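PDB 6IJ2: EAL domain protein, which degrades the cyclic dinucleotides c-di-GMP and cGAMP, acting as a phosphodiesterase of the EAL family. Local coordinates for residues Glu218-Phe223 against Gly236-Lys241; Phe30-Asn35 against Ser246-Asn251; Pro212-Val217 against Ala229-Met234. The protein carries 1 engineered substitution. All coordinates share one frame; numbering follows the deposited sequence.

Interaction 1 of 3, residues Glu218-Phe223 against Gly236-Lys241; sequences ESHAEF and GYYFAK. With nucleotides of chain B.
The phenol of Tyr238 lies against the backbone leading into helix 220-229, with Ser219 C and His220 N above one face toward its rim and His220 N 3.5 Å from Tyr238 CE1. The hydroxyl end runs alongside His220 and arrives at the imidazole edge, in its plane, with Tyr238 OH 3.3 Å from His220 CD2; the hydroxyl's own hydrogen bond goes to Glu253. Because CG stands anti to the backbone N (chi1 178°), the ring reaches across to this helix start. Phe239 presents its rim to Phe223, whose side chain it crosses nearly at right angles, with Phe239 CZ 3.9 Å from Phe223 CD1, while Tyr238 CD2 sits over the centre of one Phe239 face. The remaining aromatic of 236-241, Tyr237, serves the ligand: C6 of G1 in chain B is centred over one ring face.

Both segments also read the edge of that guanine. Tyr237 N gives an almost straight bond to G1 O6 (2.8 Å, 178°). From the other segment, extended Glu218 offers OE1 to two donors, G1 N1 at 2.8 Å and, more bent, G1 N2 at 3.2 Å. Its backbone is steadied in turn, since Glu218 N donates to Glu222 OE1 (2.8 Å), a second-shell carboxylate that also pairs with Arg186. Ser219 at the N-cap and Glu222 complete a capping box through two weak bonds. Glu218, just before the capped helix, and Tyr237 thus meet at the guanine, with Tyr238 and Phe239 packed behind them: a base-recognition pocket on one beta-alpha-beta unit of the EAL barrel.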
loop_
_atom_site.group_PDB
_atom_site.type_symbol
_atom_site.label_atom_id
_atom_site.label_comp_id
_atom_site.label_asym_id
_atom_site.label_seq_id
_atom_site.Cartn_x
_atom_site.Cartn_y
_atom_site.Cartn_z
ATOM N N GLU A 218 13.790 17.188 2.771
ATOM C CA GLU A 218 14.818 17.868 2.000
ATOM C C GLU A 218 14.835 19.382 2.155
ATOM O O GLU A 218 15.829 20.009 1.772
ATOM C CB GLU A 218 14.695 17.508 0.508
ATOM C CG GLU A 218 15.097 16.059 0.244
ATOM C CD GLU A 218 15.195 15.695 -1.221
ATOM O OE1 GLU A 218 15.627 14.562 -1.515
ATOM O OE2 GLU A 218 14.848 16.532 -2.079
ATOM N N SER A 219 13.811 19.988 2.750
ATOM C CA SER A 219 13.773 21.440 2.845
ATOM C C SER A 219 13.209 21.861 4.193
ATOM O O SER A 219 12.468 21.121 4.842
ATOM C CB SER A 219 12.932 22.054 1.726
ATOM O OG SER A 219 11.582 21.648 1.855
ATOM N N HIS A 220 13.556 23.087 4.590
ATOM C CA HIS A 220 13.004 23.641 5.820
ATOM C C HIS A 220 11.483 23.708 5.768
ATOM O O HIS A 220 10.810 23.494 6.783
ATOM C CB HIS A 220 13.581 25.030 6.091
ATOM C CG HIS A 220 12.980 25.694 7.291
ATOM N ND1 HIS A 220 11.888 26.528 7.208
ATOM C CD2 HIS A 220 13.293 25.614 8.605
ATOM C CE1 HIS A 220 11.565 26.952 8.418
ATOM N NE2 HIS A 220 12.402 26.411 9.284
ATOM N N ALA A 221 10.921 24.036 4.602
ATOM C CA ALA A 221 9.470 24.183 4.512
ATOM C C ALA A 221 8.760 22.869 4.807
ATOM O O ALA A 221 7.704 22.859 5.456
ATOM C CB ALA A 221 9.078 24.700 3.127
ATOM N N GLU A 222 9.310 21.752 4.311
ATOM C CA GLU A 222 8.771 20.437 4.648
ATOM C C GLU A 222 8.877 20.178 6.145
ATOM O O GLU A 222 7.902 19.773 6.789
ATOM C CB GLU A 222 9.519 19.347 3.868
ATOM C CG GLU A 222 9.193 19.305 2.378
ATOM C CD GLU A 222 10.202 18.471 1.604
ATOM O OE1 GLU A 222 11.173 18.010 2.229
ATOM O OE2 GLU A 222 10.034 18.287 0.379
ATOM N N PHE A 223 10.067 20.400 6.710
ATOM C CA PHE A 223 10.288 20.172 8.138
ATOM C C PHE A 223 9.297 20.966 8.974
ATOM O O PHE A 223 8.695 20.435 9.917
ATOM C CB PHE A 223 11.730 20.544 8.506
ATOM C CG PHE A 223 11.888 21.126 9.893
ATOM C CD1 PHE A 223 12.024 20.298 10.992
ATOM C CD2 PHE A 223 11.926 22.499 10.092
ATOM C CE1 PHE A 223 12.192 20.830 12.270
ATOM C CE2 PHE A 223 12.088 23.031 11.359
ATOM C CZ PHE A 223 12.214 22.195 12.448
ATOM N N GLY A 236 16.442 12.799 6.806
ATOM C CA GLY A 236 16.529 13.302 5.447
ATOM C C GLY A 236 17.755 14.164 5.225
ATOM O O GLY A 236 18.418 14.615 6.157
ATOM N N TYR A 237 18.030 14.402 3.935
ATOM C CA TYR A 237 19.167 15.230 3.539
ATOM C C TYR A 237 19.131 16.607 4.189
ATOM O O TYR A 237 20.186 17.203 4.427
ATOM C CB TYR A 237 19.204 15.381 2.018
ATOM C CG TYR A 237 19.584 14.127 1.249
ATOM C CD1 TYR A 237 20.049 12.985 1.900
ATOM C CD2 TYR A 237 19.490 14.095 -0.131
ATOM C CE1 TYR A 237 20.399 11.846 1.189
ATOM C CE2 TYR A 237 19.828 12.961 -0.852
ATOM C CZ TYR A 237 20.287 11.840 -0.188
ATOM O OH TYR A 237 20.631 10.715 -0.911
ATOM N N TYR A 238 17.936 17.141 4.465
ATOM C CA TYR A 238 17.866 18.437 5.132
ATOM C C TYR A 238 18.618 18.422 6.455
ATOM O O TYR A 238 19.218 19.432 6.841
ATOM C CB TYR A 238 16.414 18.845 5.365
ATOM C CG TYR A 238 16.297 20.158 6.108
ATOM C CD1 TYR A 238 16.732 21.341 5.531
ATOM C CD2 TYR A 238 15.769 20.207 7.394
ATOM C CE1 TYR A 238 16.650 22.547 6.213
ATOM C CE2 TYR A 238 15.680 21.415 8.088
ATOM C CZ TYR A 238 16.114 22.578 7.483
ATOM O OH TYR A 238 16.027 23.775 8.153
ATOM N N PHE A 239 18.620 17.285 7.148
ATOM C CA PHE A 239 19.335 17.164 8.418
ATOM C C PHE A 239 20.778 16.715 8.215
ATOM O O PHE A 239 21.711 17.360 8.706
ATOM C CB PHE A 239 18.587 16.200 9.342
ATOM C CG PHE A 239 17.170 16.609 9.595
ATOM C CD1 PHE A 239 16.880 17.629 10.490
ATOM C CD2 PHE A 239 16.126 16.012 8.901
ATOM C CE1 PHE A 239 15.562 18.032 10.708
ATOM C CE2 PHE A 239 14.812 16.413 9.116
ATOM C CZ PHE A 239 14.530 17.419 10.021
ATOM N N ALA A 240 20.975 15.623 7.482
ATOM C CA ALA A 240 22.314 15.153 7.171
ATOM C C ALA A 240 22.210 13.993 6.206
ATOM O O ALA A 240 21.377 13.103 6.391
ATOM C CB ALA A 240 23.069 14.706 8.431
ATOM N N LYS A 241 23.070 14.010 5.191
ATOM C CA LYS A 241 23.250 12.857 4.335
ATOM C C LYS A 241 23.883 11.713 5.126
ATOM O O LYS A 241 24.512 11.941 6.160
ATOM C CB LYS A 241 24.140 13.219 3.147
ATOM C CG LYS A 241 23.669 14.418 2.333
ATOM C CD LYS A 241 24.731 14.795 1.306
ATOM C CE LYS A 241 24.437 16.125 0.634
ATOM N NZ LYS A 241 25.543 16.516 -0.292
ATOM O OP3 G B 1 13.534 3.801 3.020
ATOM P P G B 1 14.604 3.039 2.433
ATOM O OP1 G B 1 15.391 2.393 3.438
ATOM O OP2 G B 1 13.991 2.216 1.444
ATOM O "O5'" G B 1 15.441 4.138 1.683
ATOM C "C5'" G B 1 16.687 4.606 2.188
ATOM C "C4'" G B 1 17.413 5.387 1.119
ATOM O "O4'" G B 1 16.957 6.754 1.134
ATOM C "C3'" G B 1 18.939 5.457 1.244
ATOM O "O3'" G B 1 19.610 5.171 0.034
ATOM C "C2'" G B 1 19.192 6.914 1.605
ATOM O "O2'" G B 1 20.379 7.467 1.117
ATOM C "C1'" G B 1 18.037 7.601 0.898
ATOM N N9 G B 1 17.726 8.909 1.456
ATOM C C8 G B 1 17.815 9.289 2.771
ATOM N N7 G B 1 17.460 10.525 2.970
ATOM C C5 G B 1 17.104 10.985 1.714
ATOM C C6 G B 1 16.628 12.255 1.302
ATOM O O6 G B 1 16.434 13.254 1.981
ATOM N N1 G B 1 16.400 12.298 -0.065
ATOM C C2 G B 1 16.592 11.248 -0.923
ATOM N N2 G B 1 16.298 11.477 -2.199
ATOM N N3 G B 1 17.019 10.056 -0.551
ATOM C C4 G B 1 17.253 9.995 0.772
#

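Interaction 2 of 3, residues Phe30-Asn35 against Ser246-Asn251; sequences FQPIVN and SLPSVN. With nucleotides of chain B.
Phe30 meets the incoming chain at its very root: CB lies 3.4 Å from Ser246 O and 3.9 Å from Leu247 CD2. One atom further out, CG still touches both partners. At Phe30 CD2 the neighbour is again Ser246 O, 3.5 Å away, near the ring plane at its edge. The Phe30 side chain also touches Ala46 and Leu86. The first torsion, with CG anti to the carbonyl carbon (chi1 -63°), lays the ring beside Ser246.

Pro248 CD makes a carbon-to-oxygen contact with Phe30 O (3.2 Å). Further along, the contact is apolar: Pro248 CG lies 4.1 Å from Pro32 CD, and Pro32 CG slides past Val250 CG2, the methyl that also meets Val34 CG2 at 3.5 Å. No hydrogen bond joins the two segments; Pro248 O is taken by Tyr44 OH instead.

Strand alternation explains the division of labour. Phe30, Pro32 and Val34 face the 246-251 chain, whereas Gln31 points away from it. Its NE2 donates to Ala240 O and lies 3.1 Å from N7 of G1 in chain B, while Gln235 holds OE1. One face of strand 27-35 is thus covered by the 246-251 chain while the other looks to the nucleotide, as in the barrel of EAL domains.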
loop_
_atom_site.group_PDB
_atom_site.type_symbol
_atom_site.label_atom_id
_atom_site.label_comp_id
_atom_site.label_asym_id
_atom_site.label_seq_id
_atom_site.Cartn_x
_atom_site.Cartn_y
_atom_site.Cartn_z
ATOM N N PHE A 30 25.893 5.742 7.947
ATOM C CA PHE A 30 24.905 5.998 8.986
ATOM C C PHE A 30 24.239 7.338 8.720
ATOM O O PHE A 30 24.907 8.320 8.386
ATOM C CB PHE A 30 25.555 5.988 10.406
ATOM C CG PHE A 30 26.140 4.663 10.779
ATOM C CD1 PHE A 30 25.347 3.676 11.348
ATOM C CD2 PHE A 30 27.472 4.381 10.514
ATOM C CE1 PHE A 30 25.889 2.432 11.677
ATOM C CE2 PHE A 30 28.018 3.147 10.835
ATOM C CZ PHE A 30 27.225 2.170 11.418
ATOM N N GLN A 31 22.916 7.378 8.874
ATOM C CA GLN A 31 22.187 8.615 8.670
ATOM C C GLN A 31 21.369 8.922 9.917
ATOM O O GLN A 31 20.600 8.061 10.379
ATOM C CB GLN A 31 21.265 8.539 7.440
ATOM C CG GLN A 31 20.585 9.867 7.169
ATOM C CD GLN A 31 19.676 9.819 5.963
ATOM O OE1 GLN A 31 19.063 8.790 5.687
ATOM N NE2 GLN A 31 19.584 10.937 5.229
ATOM N N PRO A 32 21.485 10.125 10.480
ATOM C CA PRO A 32 20.792 10.409 11.746
ATOM C C PRO A 32 19.284 10.586 11.592
ATOM O O PRO A 32 18.772 11.054 10.569
ATOM C CB PRO A 32 21.451 11.709 12.230
ATOM C CG PRO A 32 21.962 12.358 11.003
ATOM C CD PRO A 32 22.369 11.230 10.072
ATOM N N ILE A 33 18.578 10.167 12.638
ATOM C CA ILE A 33 17.162 10.433 12.842
ATOM C C ILE A 33 17.091 11.467 13.951
ATOM O O ILE A 33 17.669 11.253 15.019
ATOM C CB ILE A 33 16.415 9.145 13.233
ATOM C CG1 ILE A 33 16.519 8.111 12.103
ATOM C CG2 ILE A 33 14.952 9.428 13.585
ATOM C CD1 ILE A 33 16.119 6.695 12.535
ATOM N N VAL A 34 16.403 12.578 13.706
ATOM C CA VAL A 34 16.431 13.731 14.603
ATOM C C VAL A 34 15.083 13.833 15.291
ATOM O O VAL A 34 14.045 13.687 14.640
ATOM C CB VAL A 34 16.745 15.025 13.833
ATOM C CG1 VAL A 34 16.731 16.221 14.761
ATOM C CG2 VAL A 34 18.081 14.919 13.129
ATOM N N ASN A 35 15.096 14.054 16.610
ATOM C CA ASN A 35 13.890 14.469 17.321
ATOM C C ASN A 35 13.793 15.984 17.200
ATOM O O ASN A 35 14.573 16.708 17.829
ATOM C CB ASN A 35 13.940 14.037 18.784
ATOM C CG ASN A 35 12.667 14.357 19.518
ATOM O OD1 ASN A 35 12.170 15.483 19.458
ATOM N ND2 ASN A 35 12.113 13.366 20.193
ATOM N N SER A 246 30.775 6.719 9.579
ATOM C CA SER A 246 30.812 7.833 10.515
ATOM C C SER A 246 29.399 8.173 10.964
ATOM O O SER A 246 28.414 7.763 10.346
ATOM C CB SER A 246 31.483 9.064 9.898
ATOM O OG SER A 246 30.777 9.498 8.748
ATOM N N LEU A 247 29.320 8.926 12.065
ATOM C CA LEU A 247 28.056 9.420 12.608
ATOM C C LEU A 247 27.941 10.901 12.280
ATOM O O LEU A 247 28.510 11.742 12.998
ATOM C CB LEU A 247 27.987 9.196 14.122
ATOM C CG LEU A 247 28.130 7.739 14.563
ATOM C CD1 LEU A 247 28.072 7.622 16.085
ATOM C CD2 LEU A 247 27.061 6.863 13.895
ATOM N N PRO A 248 27.234 11.269 11.211
ATOM C CA PRO A 248 27.206 12.673 10.783
ATOM C C PRO A 248 26.574 13.579 11.826
ATOM O O PRO A 248 25.687 13.173 12.581
ATOM C CB PRO A 248 26.354 12.641 9.504
ATOM C CG PRO A 248 26.373 11.230 9.050
ATOM C CD PRO A 248 26.538 10.377 10.266
ATOM N N SER A 249 27.049 14.822 11.853
ATOM C CA SER A 249 26.433 15.875 12.644
ATOM C C SER A 249 25.228 16.438 11.900
ATOM O O SER A 249 25.170 16.413 10.669
ATOM C CB SER A 249 27.436 16.993 12.921
ATOM O OG SER A 249 27.909 17.540 11.701
ATOM N N VAL A 250 24.279 16.967 12.660
ATOM C CA VAL A 250 23.038 17.498 12.109
ATOM C C VAL A 250 23.178 18.992 11.854
ATOM O O VAL A 250 23.770 19.730 12.652
ATOM C CB VAL A 250 21.857 17.194 13.047
ATOM C CG1 VAL A 250 20.651 18.058 12.710
ATOM C CG2 VAL A 250 21.498 15.734 12.934
ATOM N N ASN A 251 22.645 19.423 10.705
ATOM C CA ASN A 251 22.445 20.789 10.234
ATOM C C ASN A 251 22.215 21.770 11.380
ATOM O O ASN A 251 21.251 21.627 12.143
ATOM C CB ASN A 251 21.258 20.799 9.262
ATOM C CG ASN A 251 21.022 22.152 8.620
ATOM O OD1 ASN A 251 21.867 23.043 8.680
ATOM N ND2 ASN A 251 19.860 22.304 7.985
ATOM O OP3 G B 1 13.534 3.801 3.020
ATOM P P G B 1 14.604 3.039 2.433
ATOM O OP1 G B 1 15.391 2.393 3.438
ATOM O OP2 G B 1 13.991 2.216 1.444
ATOM O "O5'" G B 1 15.441 4.138 1.683
ATOM C "C5'" G B 1 16.687 4.606 2.188
ATOM C "C4'" G B 1 17.413 5.387 1.119
ATOM O "O4'" G B 1 16.957 6.754 1.134
ATOM C "C3'" G B 1 18.939 5.457 1.244
ATOM O "O3'" G B 1 19.610 5.171 0.034
ATOM C "C2'" G B 1 19.192 6.914 1.605
ATOM O "O2'" G B 1 20.379 7.467 1.117
ATOM C "C1'" G B 1 18.037 7.601 0.898
ATOM N N9 G B 1 17.726 8.909 1.456
ATOM C C8 G B 1 17.815 9.289 2.771
ATOM N N7 G B 1 17.460 10.525 2.970
ATOM C C5 G B 1 17.104 10.985 1.714
ATOM C C6 G B 1 16.628 12.255 1.302
ATOM O O6 G B 1 16.434 13.254 1.981
ATOM N N1 G B 1 16.400 12.298 -0.065
ATOM C C2 G B 1 16.592 11.248 -0.923
ATOM N N2 G B 1 16.298 11.477 -2.199
ATOM N N3 G B 1 17.019 10.056 -0.551
ATOM C C4 G B 1 17.253 9.995 0.772
#

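Interaction 3 of 3, residues Pro212-Val217 against Ala229-Met234; sequences PLAEGV and AGVELM. With CA (calcium ion), chain I; nucleotides of chain B.
Ala214 and Met234 are paired in parallel register, and the single backbone hydrogen bond between the two segments, with a second from Ala214 to Gln235, sets that register: Ala214 N donates to Leu233 O (3.0 Å, 157°), tilted somewhat from the carbonyl plane. The same oxygen receives a CA-H...O contact from Leu213 CA at 3.2 Å, and a second such contact joins Met234 CA to Ala214 O. At the start of the pairing, water takes over from direct bonding. Water 1 donates to Pro212 O (2.6 Å) and accepts from Glu232 N, bridging chains that have not yet closed up; just before it, Gly230 ends the preceding helix in a Schellman motif.

Apolar contacts divide between the two faces of the sheet. On one, Leu213 CG rests 3.7 Å from Leu233 CB, the two side chains crossing nearly at right angles, and both also reach Ile177 of strand 177-180. On the other, Ala214 CB touches Val231 CG1 and Met234 CG. The extended Met234 carries its sulfur onward to Val217, where SD lies 4.2 Å from CG2; Leu226 of helix 220-229 covers this side.

Metal coordination belongs to Glu215, just past the strand end. Its carboxylate is bidentate on the calcium ion, through OE1 at 2.5 Å and OE2 at 2.3 Å, and G1 of chain B adds OP3 at 2.3 Å. Water 2 is a further ligand, and Asp158 and Asp159 share the ion. Extended beyond CG, the side chain spans the gap from strand end to metal.

The chemistry implies that parallel pairing and apolar cover set the backbone, while the residue that leaves the strand spends both oxygens on a calcium ion that also grips the nucleotide phosphate.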
loop_
_atom_site.group_PDB
_atom_site.type_symbol
_atom_site.label_atom_id
_atom_site.label_comp_id
_atom_site.label_asym_id
_atom_site.label_seq_id
_atom_site.Cartn_x
_atom_site.Cartn_y
_atom_site.Cartn_z
ATOM N N PRO A 212 5.258 8.162 14.564
ATOM C CA PRO A 212 5.598 8.426 13.171
ATOM C C PRO A 212 7.001 8.970 13.028
ATOM O O PRO A 212 7.559 9.581 13.944
ATOM C CB PRO A 212 4.566 9.481 12.750
ATOM C CG PRO A 212 4.342 10.248 14.012
ATOM C CD PRO A 212 4.423 9.236 15.133
ATOM N N LEU A 213 7.564 8.732 11.845
ATOM C CA LEU A 213 8.884 9.222 11.477
ATOM C C LEU A 213 8.837 9.612 10.008
ATOM O O LEU A 213 8.586 8.758 9.156
ATOM C CB LEU A 213 9.944 8.144 11.711
ATOM C CG LEU A 213 11.436 8.479 11.655
ATOM C CD1 LEU A 213 12.224 7.344 12.294
ATOM C CD2 LEU A 213 11.879 8.672 10.205
ATOM N N ALA A 214 9.138 10.867 9.697
ATOM C CA ALA A 214 9.074 11.334 8.319
ATOM C C ALA A 214 10.424 11.145 7.637
ATOM O O ALA A 214 11.435 11.696 8.095
ATOM C CB ALA A 214 8.639 12.802 8.272
ATOM N N GLU A 215 10.436 10.374 6.547
ATOM C CA GLU A 215 11.635 10.100 5.763
ATOM C C GLU A 215 11.836 11.117 4.645
ATOM O O GLU A 215 10.883 11.668 4.090
ATOM C CB GLU A 215 11.582 8.708 5.129
ATOM C CG GLU A 215 11.500 7.536 6.100
ATOM C CD GLU A 215 11.558 6.187 5.378
ATOM O OE1 GLU A 215 12.262 5.294 5.870
ATOM O OE2 GLU A 215 10.915 6.020 4.311
ATOM N N GLY A 216 13.103 11.325 4.294
ATOM C CA GLY A 216 13.430 12.067 3.091
ATOM C C GLY A 216 13.089 13.540 3.122
ATOM O O GLY A 216 12.795 14.117 2.068
ATOM N N VAL A 217 13.117 14.163 4.298
ATOM C CA VAL A 217 12.911 15.604 4.391
ATOM C C VAL A 217 14.084 16.310 3.734
ATOM O O VAL A 217 15.245 16.060 4.081
ATOM C CB VAL A 217 12.748 16.032 5.857
ATOM C CG1 VAL A 217 12.612 17.541 5.958
ATOM C CG2 VAL A 217 11.553 15.337 6.459
ATOM N N ALA A 229 2.438 19.729 12.256
ATOM C CA ALA A 229 1.431 18.681 12.175
ATOM C C ALA A 229 1.559 17.649 13.288
ATOM O O ALA A 229 0.621 16.862 13.486
ATOM C CB ALA A 229 1.502 17.995 10.804
ATOM N N GLY A 230 2.664 17.654 14.030
ATOM C CA GLY A 230 2.837 16.765 15.157
ATOM C C GLY A 230 3.903 15.705 14.974
ATOM O O GLY A 230 4.053 14.857 15.859
ATOM N N VAL A 231 4.653 15.724 13.882
ATOM C CA VAL A 231 5.743 14.767 13.711
ATOM C C VAL A 231 6.926 15.214 14.553
ATOM O O VAL A 231 7.308 16.393 14.538
ATOM C CB VAL A 231 6.152 14.641 12.240
ATOM C CG1 VAL A 231 7.318 13.636 12.127
ATOM C CG2 VAL A 231 4.972 14.205 11.338
ATOM N N GLU A 232 7.518 14.278 15.295
ATOM C CA GLU A 232 8.726 14.587 16.050
ATOM C C GLU A 232 9.968 14.005 15.390
ATOM O O GLU A 232 10.927 14.734 15.144
ATOM C CB GLU A 232 8.595 14.076 17.485
ATOM C CG GLU A 232 7.475 14.753 18.247
ATOM C CD GLU A 232 7.647 14.622 19.754
ATOM O OE1 GLU A 232 8.583 13.920 20.182
ATOM O OE2 GLU A 232 6.859 15.236 20.505
ATOM N N LEU A 233 9.948 12.717 15.051
ATOM C CA LEU A 233 11.115 12.072 14.463
ATOM C C LEU A 233 11.170 12.329 12.964
ATOM O O LEU A 233 10.193 12.082 12.239
ATOM C CB LEU A 233 11.100 10.567 14.736
ATOM C CG LEU A 233 11.025 10.145 16.197
ATOM C CD1 LEU A 233 11.074 8.621 16.324
ATOM C CD2 LEU A 233 12.162 10.795 16.974
ATOM N N MET A 234 12.318 12.811 12.488
ATOM C CA MET A 234 12.498 13.054 11.063
ATOM C C MET A 234 13.880 12.592 10.617
ATOM O O MET A 234 14.816 12.470 11.415
ATOM C CB MET A 234 12.308 14.539 10.711
ATOM C CG MET A 234 10.897 15.052 11.014
ATOM S SD MET A 234 10.624 16.684 10.312
ATOM C CE MET A 234 9.393 17.373 11.425
HETATM CA CA CA I . 11.470 3.753 4.124
ATOM O OP3 G B 1 13.534 3.801 3.020
ATOM P P G B 1 14.604 3.039 2.433
ATOM O OP1 G B 1 15.391 2.393 3.438
ATOM O OP2 G B 1 13.991 2.216 1.444
ATOM O "O5'" G B 1 15.441 4.138 1.683
ATOM C "C5'" G B 1 16.687 4.606 2.188
ATOM C "C4'" G B 1 17.413 5.387 1.119
ATOM O "O4'" G B 1 16.957 6.754 1.134
ATOM C "C3'" G B 1 18.939 5.457 1.244
ATOM O "O3'" G B 1 19.610 5.171 0.034
ATOM C "C2'" G B 1 19.192 6.914 1.605
ATOM O "O2'" G B 1 20.379 7.467 1.117
ATOM C "C1'" G B 1 18.037 7.601 0.898
ATOM N N9 G B 1 17.726 8.909 1.456
ATOM C C8 G B 1 17.815 9.289 2.771
ATOM N N7 G B 1 17.460 10.525 2.970
ATOM C C5 G B 1 17.104 10.985 1.714
ATOM C C6 G B 1 16.628 12.255 1.302
ATOM O O6 G B 1 16.434 13.254 1.981
ATOM N N1 G B 1 16.400 12.298 -0.065
ATOM C C2 G B 1 16.592 11.248 -0.923
ATOM N N2 G B 1 16.298 11.477 -2.199
ATOM N N3 G B 1 17.019 10.056 -0.551
ATOM C C4 G B 1 17.253 9.995 0.772
HETATM O O HOH W 1 7.298 11.519 15.709
HETATM O O HOH W 2 10.362 4.058 2.094
#

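In the fold
Strand 233-244 ties the three contacts together. Interactions 1 and 3, about 10 Å apart between centres, share its beta-alpha-beta unit and are stitched by Tyr238 N to Val217 O (2.9 Å, a probable hydrogen bond). Interaction 2 adds the neighbouring strand 27-35, through Val34, and the 246-251 chain, through Asn251: Val34 N lies 2.8 Å from Met234 O of interaction 3, and Asn251 N lies 3.0 Å from Phe239 O of interaction 1, both probable hydrogen bonds. Each sends a residue to the same nucleotide. Interaction 1 reads the guanine's edge and covers a face, Gln31 of interaction 2 approaches its N7, and Glu215 of interaction 3 holds the calcium ion bound to the nucleotide's phosphate.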